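Local coordinates for NAD(P)-dependent oxidoreductase (Pseudomonas putida, PDB 7A3W), which probably catalyses the NADPH-dependent reduction of imines and enimines, including conjugate reduction and reductive amination, at residues I70-I73 with V77-D80; D105-I110 with Y121-I126. All coordinates share one frame; numbering follows the deposited sequence. Where two conformers were deposited one is given.

Contact 1 of 2, residues I70-I73 with V77-D80; sequences ICMI and VFQD. With NDP (NADPH dihydro-nicotinamide-adenine-dinucleotide phosphate), chain F.
Ile-70 lies across one face of the Phe-78 ring, its CG1 3.9 Å from the ring centroid and 14° off the normal, a CH-pi contact. The same isoleucine spreads over the rim on that side: its CD1 comes to 3.4 Å from Phe-78 CE1, while Ile-70 CG2 rests near Phe-78 CD1 and CG. A branched aliphatic chain suits a flat ring, and the phenylalanine also touches Ile-96 and Ile-110. With CG anti to the backbone N (chi1 -177°), Phe-78 carries its ring off the helix and over to the strand end. The unbranched, flexible chain of Met-72 lies extended between Val-77 and Phe-78, its CB pressing closely on Val-77 CG2 at 3.5 Å and its CE 4.1 Å from Phe-78 CD1. The contact between Ile-73 and Val-77 is looser, 4.0 Å between their CG2 methyls; both partly exposed side chains lie over one face of the adenine, Val-77 CG1 3.5 Å from NDP N6A and Ile-73 toward C8A and N7A. Ile-73 O accepts a 2.7 Å hydrogen bond from NDP O3D, and Ile-73 N gives O4B a weak one. Such a loop between strand and helix, bordering NADPH, is characteristic of the Rossmann fold.

Contact 2 of 2, residues D105-I110 with Y121-I126; sequences DDVERI and YVDAGI
Helix 104-116 packs on strand 120-126 through buried side chains, the helix-to-strand half of a beta-alpha-beta crossover in the Rossmann-type domain. Their short segments run nearly antiparallel, at 158° and 10.0 Å between axes, as expected when a helix returns the chain to begin the next parallel strand. Two aliphatic residues one helical turn apart hold Tyr-121: Ile-110 CG2 approaches CE1 obliquely at 3.4 Å, and Val-107 CG1 meets the ring edge near its plane, 4.1 Å from CE2. Because CG is anti to the backbone N (chi1 -174°), the tyrosine ring reaches out to the helix; its hydroxyl is held chiefly by Asn-98 ND2, and Tyr-121 OH gives Asp-123 OD1 a weak hydrogen bond of 2.6 Å. Val-107 CG2 lies 3.6 Å from Asp-123 OD2, so a methyl borders the carboxylate. A leucine in place of Tyr-121 would probably leave Asn-98 and Asp-123 without their hydroxyl partner and open a gap beside Ile-110. The contact thus joins apolar grip to buried polarity: beta-branched chains seat the ring, while the salt bridge from Lys-75 to OD1, with weak hydrogen bonds from Tyr-121 and Thr-174, satisfies the carboxylate and may favour its charged form.

How the contacts relate
Following the chain, strand 67-70 runs into the loop of contact 1, which closes a very short turn as helix 75-83 folds back on it. The chain then passes through strand 95-98 into helix 104-116, and contact 2 closes the longer return to strand 120-126. The two are in series, neither nested nor crossed, with centres about 10 Å apart. They share a seam between helices 75-83 and 104-116: Phe-78 CE2 lies 3.9 Å from Ile-110 CG2, and Gln-79 packs on Ile-110 and Arg-109. Strand 95-98 lies between strands 67-70 and 120-126, Ile-96 touching both Phe-78 and Tyr-121. Together the contacts tie the end of strand 67-70 and strand 120-126 to two helices beside the NADPH site.

Contact 1 of 2, residues I70-I73 with V77-D80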
loop_
_atom_site.group_PDB
_atom_site.type_symbol
_atom_site.label_atom_id
_atom_site.label_comp_id
_atom_site.label_asym_id
_atom_site.label_seq_id
_atom_site.Cartn_x
_atom_site.Cartn_y
_atom_site.Cartn_z
ATOM N N ILE B 70 -18.088 0.825 22.602
ATOM C CA ILE B 70 -18.541 -0.504 22.102
ATOM C C ILE B 70 -17.445 -1.048 21.193
ATOM O O ILE B 70 -17.002 -0.321 20.295
ATOM C CB ILE B 70 -19.852 -0.387 21.324
ATOM C CG1 ILE B 70 -20.894 0.476 22.026
ATOM C CG2 ILE B 70 -20.387 -1.789 20.993
ATOM C CD1 ILE B 70 -21.255 0.008 23.416
ATOM N N CYS B 71 -16.996 -2.265 21.418
ATOM C CA CYS B 71 -15.991 -2.919 20.551
ATOM C C CYS B 71 -16.310 -4.406 20.456
ATOM O O CYS B 71 -15.514 -5.248 20.893
ATOM C CB CYS B 71 -14.576 -2.683 21.051
ATOM S SG CYS B 71 -13.376 -3.005 19.743
ATOM N N MET B 72 -17.468 -4.698 19.914
ATOM C CA MET B 72 -17.921 -6.086 19.686
ATOM C C MET B 72 -17.594 -6.449 18.233
ATOM O O MET B 72 -17.102 -5.616 17.474
ATOM C CB MET B 72 -19.423 -6.216 19.945
ATOM C CG MET B 72 -19.801 -6.077 21.400
ATOM S SD MET B 72 -21.546 -5.616 21.605
ATOM C CE MET B 72 -21.427 -4.740 23.157
ATOM N N ILE B 73 -17.821 -7.700 17.852
ATOM C CA ILE B 73 -17.365 -8.193 16.536
ATOM C C ILE B 73 -17.949 -7.287 15.439
ATOM O O ILE B 73 -17.257 -7.006 14.453
ATOM C CB ILE B 73 -17.714 -9.681 16.338
ATOM C CG1 ILE B 73 -17.083 -10.208 15.045
ATOM C CG2 ILE B 73 -19.229 -9.899 16.413
ATOM C CD1 ILE B 73 -15.603 -9.912 14.939
ATOM N N VAL B 77 -24.370 -7.000 16.354
ATOM C CA VAL B 77 -24.526 -7.597 17.720
ATOM C C VAL B 77 -24.765 -6.497 18.755
ATOM O O VAL B 77 -25.427 -6.777 19.757
ATOM C CB VAL B 77 -23.380 -8.555 18.108
ATOM C CG1 VAL B 77 -23.213 -9.654 17.062
ATOM C CG2 VAL B 77 -22.066 -7.844 18.382
ATOM N N PHE B 78 -24.335 -5.255 18.526
ATOM C CA PHE B 78 -24.685 -4.151 19.454
ATOM C C PHE B 78 -26.173 -3.810 19.313
ATOM O O PHE B 78 -26.827 -3.486 20.307
ATOM C CB PHE B 78 -23.805 -2.930 19.224
ATOM C CG PHE B 78 -24.111 -1.831 20.200
ATOM C CD1 PHE B 78 -24.079 -2.063 21.571
ATOM C CD2 PHE B 78 -24.489 -0.577 19.755
ATOM C CE1 PHE B 78 -24.360 -1.040 22.470
ATOM C CE2 PHE B 78 -24.791 0.434 20.656
ATOM C CZ PHE B 78 -24.742 0.197 22.012
ATOM N N GLN B 79 -26.729 -3.941 18.111
ATOM C CA GLN B 79 -28.192 -3.802 17.907
ATOM C C GLN B 79 -28.935 -4.836 18.776
ATOM O O GLN B 79 -29.940 -4.481 19.407
ATOM C CB GLN B 79 -28.521 -3.901 16.414
ATOM C CG GLN B 79 -30.012 -3.811 16.124
ATOM C CD GLN B 79 -30.573 -2.412 16.263
ATOM O OE1 GLN B 79 -29.955 -1.519 16.850
ATOM N NE2 GLN B 79 -31.763 -2.201 15.711
ATOM N N ASP B 80 -28.447 -6.075 18.847
ATOM C CA ASP B 80 -29.033 -7.144 19.709
ATOM C C ASP B 80 -28.913 -6.751 21.192
ATOM O O ASP B 80 -29.871 -6.957 21.960
ATOM C CB ASP B 80 -28.359 -8.492 19.455
ATOM C CG ASP B 80 -28.565 -8.994 18.040
ATOM O OD1 ASP B 80 -29.546 -8.570 17.401
ATOM O OD2 ASP B 80 -27.735 -9.785 17.590
HETATM P PA NDP F . -12.623 -10.499 18.699
HETATM O O1A NDP F . -11.355 -10.637 19.492
HETATM O O2A NDP F . -13.173 -11.636 17.869
HETATM O O5B NDP F . -13.753 -10.046 19.738
HETATM C C5B NDP F . -15.138 -10.048 19.348
HETATM C C4B NDP F . -15.917 -9.496 20.513
HETATM O O4B NDP F . -17.333 -9.445 20.171
HETATM C C3B NDP F . -15.826 -10.305 21.812
HETATM O O3B NDP F . -15.966 -9.409 22.891
HETATM C C2B NDP F . -17.027 -11.225 21.660
HETATM O O2B NDP F . -17.576 -11.786 22.858
HETATM C C1B NDP F . -18.026 -10.203 21.136
HETATM N N9A NDP F . -19.195 -10.809 20.530
HETATM C C8A NDP F . -19.280 -11.615 19.427
HETATM N N7A NDP F . -20.509 -11.993 19.167
HETATM C C5A NDP F . -21.276 -11.358 20.133
HETATM C C6A NDP F . -22.656 -11.349 20.404
HETATM N N6A NDP F . -23.569 -11.998 19.672
HETATM N N1A NDP F . -23.076 -10.615 21.455
HETATM C C2A NDP F . -22.175 -9.956 22.196
HETATM N N3A NDP F . -20.857 -9.903 22.054
HETATM C C4A NDP F . -20.471 -10.635 20.991
HETATM O O3 NDP F . -12.625 -9.211 17.760
HETATM P PN NDP F . -11.682 -7.908 17.896
HETATM O O1N NDP F . -10.449 -8.242 17.144
HETATM O O2N NDP F . -11.542 -7.512 19.336
HETATM O O5D NDP F . -12.506 -6.866 17.029
HETATM C C5D NDP F . -13.632 -6.120 17.539
HETATM C C4D NDP F . -14.019 -5.085 16.514
HETATM O O4D NDP F . -12.938 -4.128 16.341
HETATM C C3D NDP F . -14.347 -5.624 15.109
HETATM O O3D NDP F . -15.531 -5.000 14.630
HETATM C C2D NDP F . -13.090 -5.301 14.324
HETATM O O2D NDP F . -13.359 -5.198 12.932
HETATM C C1D NDP F . -12.612 -4.007 14.986
HETATM N N1N NDP F . -11.135 -3.790 14.898
HETATM C C2N NDP F . -10.217 -4.696 15.382
HETATM C C3N NDP F . -8.865 -4.559 15.139
HETATM C C7N NDP F . -7.845 -5.524 15.642
HETATM O O7N NDP F . -6.685 -5.377 15.258
HETATM N N7N NDP F . -8.159 -6.478 16.503
HETATM C C4N NDP F . -8.384 -3.365 14.413
HETATM C C5N NDP F . -9.419 -2.463 13.975
HETATM C C6N NDP F . -10.682 -2.629 14.312
HETATM P P2B NDP F . -16.895 -13.156 23.382
HETATM O O1X NDP F . -16.854 -14.062 22.154
HETATM O O2X NDP F . -15.567 -12.829 24.029
HETATM O O3X NDP F . -17.953 -13.569 24.384
#

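Contact 2 of 2, residues D105-I110 with Y121-I126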
loop_
_atom_site.group_PDB
_atom_site.type_symbol
_atom_site.label_atom_id
_atom_site.label_comp_id
_atom_site.label_asym_id
_atom_site.label_seq_id
_atom_site.Cartn_x
_atom_site.Cartn_y
_atom_site.Cartn_z
ATOM N N ASP B 105 -26.233 1.143 7.227
ATOM C CA ASP B 105 -27.596 0.753 7.664
ATOM C C ASP B 105 -27.603 0.436 9.172
ATOM O O ASP B 105 -28.515 0.912 9.896
ATOM C CB ASP B 105 -28.121 -0.438 6.851
ATOM C CG ASP B 105 -28.376 -0.153 5.375
ATOM O OD1 ASP B 105 -27.925 0.898 4.874
ATOM O OD2 ASP B 105 -29.044 -0.991 4.715
ATOM N N ASP B 106 -26.607 -0.296 9.664
ATOM C CA ASP B 106 -26.448 -0.592 11.107
ATOM C C ASP B 106 -26.324 0.726 11.868
ATOM O O ASP B 106 -26.964 0.866 12.914
ATOM C CB ASP B 106 -25.191 -1.404 11.434
ATOM C CG ASP B 106 -25.169 -2.833 10.926
ATOM O OD1 ASP B 106 -26.222 -3.449 10.893
ATOM O OD2 ASP B 106 -24.059 -3.310 10.580
ATOM N N VAL B 107 -25.512 1.650 11.366
ATOM C CA VAL B 107 -25.221 2.933 12.070
ATOM C C VAL B 107 -26.533 3.699 12.196
ATOM O O VAL B 107 -26.821 4.224 13.264
ATOM C CB VAL B 107 -24.173 3.755 11.308
ATOM C CG1 VAL B 107 -24.062 5.162 11.865
ATOM C CG2 VAL B 107 -22.835 3.039 11.271
ATOM N N GLU B 108 -27.319 3.729 11.119
ATOM C CA GLU B 108 -28.588 4.493 11.089
ATOM C C GLU B 108 -29.538 3.911 12.143
ATOM O O GLU B 108 -30.117 4.700 12.920
ATOM C CB GLU B 108 -29.182 4.519 9.687
ATOM C CG GLU B 108 -28.455 5.493 8.781
ATOM C CD GLU B 108 -29.004 5.709 7.389
ATOM O OE1 GLU B 108 -29.658 4.784 6.844
ATOM O OE2 GLU B 108 -28.780 6.813 6.858
ATOM N N ARG B 109 -29.698 2.585 12.181
ATOM C CA ARG B 109 -30.571 1.883 13.160
ATOM C C ARG B 109 -30.088 2.178 14.585
ATOM O O ARG B 109 -30.931 2.518 15.446
ATOM C CB ARG B 109 -30.600 0.381 12.873
ATOM C CG ARG B 109 -31.377 0.017 11.616
ATOM C CD ARG B 109 -31.645 -1.470 11.505
ATOM N NE ARG B 109 -32.519 -1.763 10.380
ATOM N N ILE B 110 -28.781 2.085 14.817
ATOM C CA ILE B 110 -28.198 2.282 16.172
ATOM C C ILE B 110 -28.400 3.732 16.601
ATOM O O ILE B 110 -28.879 3.929 17.735
ATOM C CB ILE B 110 -26.735 1.845 16.227
ATOM C CG1 ILE B 110 -26.640 0.329 16.077
ATOM C CG2 ILE B 110 -26.075 2.317 17.506
ATOM C CD1 ILE B 110 -25.257 -0.152 15.687
ATOM N N TYR B 121 -24.754 9.840 20.348
ATOM C CA TYR B 121 -24.120 8.774 19.541
ATOM C C TYR B 121 -22.973 9.324 18.704
ATOM O O TYR B 121 -23.119 10.340 17.958
ATOM C CB TYR B 121 -25.145 8.106 18.628
ATOM C CG TYR B 121 -24.575 6.925 17.899
ATOM C CD1 TYR B 121 -24.184 5.782 18.576
ATOM C CD2 TYR B 121 -24.337 6.975 16.537
ATOM C CE1 TYR B 121 -23.631 4.695 17.908
ATOM C CE2 TYR B 121 -23.772 5.909 15.856
ATOM C CZ TYR B 121 -23.432 4.759 16.536
ATOM O OH TYR B 121 -22.909 3.711 15.827
ATOM N N VAL B 122 -21.835 8.634 18.801
ATOM C CA VAL B 122 -20.637 8.874 17.970
ATOM C C VAL B 122 -20.250 7.525 17.368
ATOM O O VAL B 122 -20.090 6.566 18.122
ATOM C CB VAL B 122 -19.505 9.497 18.806
ATOM C CG1 VAL B 122 -18.290 9.793 17.957
ATOM C CG2 VAL B 122 -19.993 10.749 19.499
ATOM N N ASP B 123 -20.116 7.480 16.046
ATOM C CA ASP B 123 -19.627 6.276 15.339
ATOM C C ASP B 123 -18.118 6.423 15.162
ATOM O O ASP B 123 -17.619 7.567 15.079
ATOM C CB ASP B 123 -20.386 6.071 14.034
ATOM C CG ASP B 123 -20.290 4.614 13.622
ATOM O OD1 ASP B 123 -20.779 3.797 14.404
ATOM O OD2 ASP B 123 -19.687 4.324 12.566
ATOM N N ALA B 124 -17.368 5.325 15.185
ATOM C CA ALA B 124 -15.895 5.413 15.238
ATOM C C ALA B 124 -15.277 4.220 14.509
ATOM O O ALA B 124 -15.982 3.236 14.167
ATOM C CB ALA B 124 -15.411 5.550 16.657
ATOM N N GLY B 125 -14.028 4.375 14.130
ATOM C CA GLY B 125 -13.300 3.338 13.387
ATOM C C GLY B 125 -11.853 3.366 13.822
ATOM O O GLY B 125 -11.239 4.452 13.756
ATOM N N ILE B 126 -11.362 2.228 14.305
ATOM C CA ILE B 126 -9.989 2.106 14.864
ATOM C C ILE B 126 -9.020 1.781 13.728
ATOM O O ILE B 126 -9.202 0.750 13.040
ATOM C CB ILE B 126 -9.911 1.076 15.996
ATOM C CG1 ILE B 126 -10.939 1.348 17.102
ATOM C CG2 ILE B 126 -8.489 1.034 16.527
ATOM C CD1 ILE B 126 -11.160 0.216 18.072
#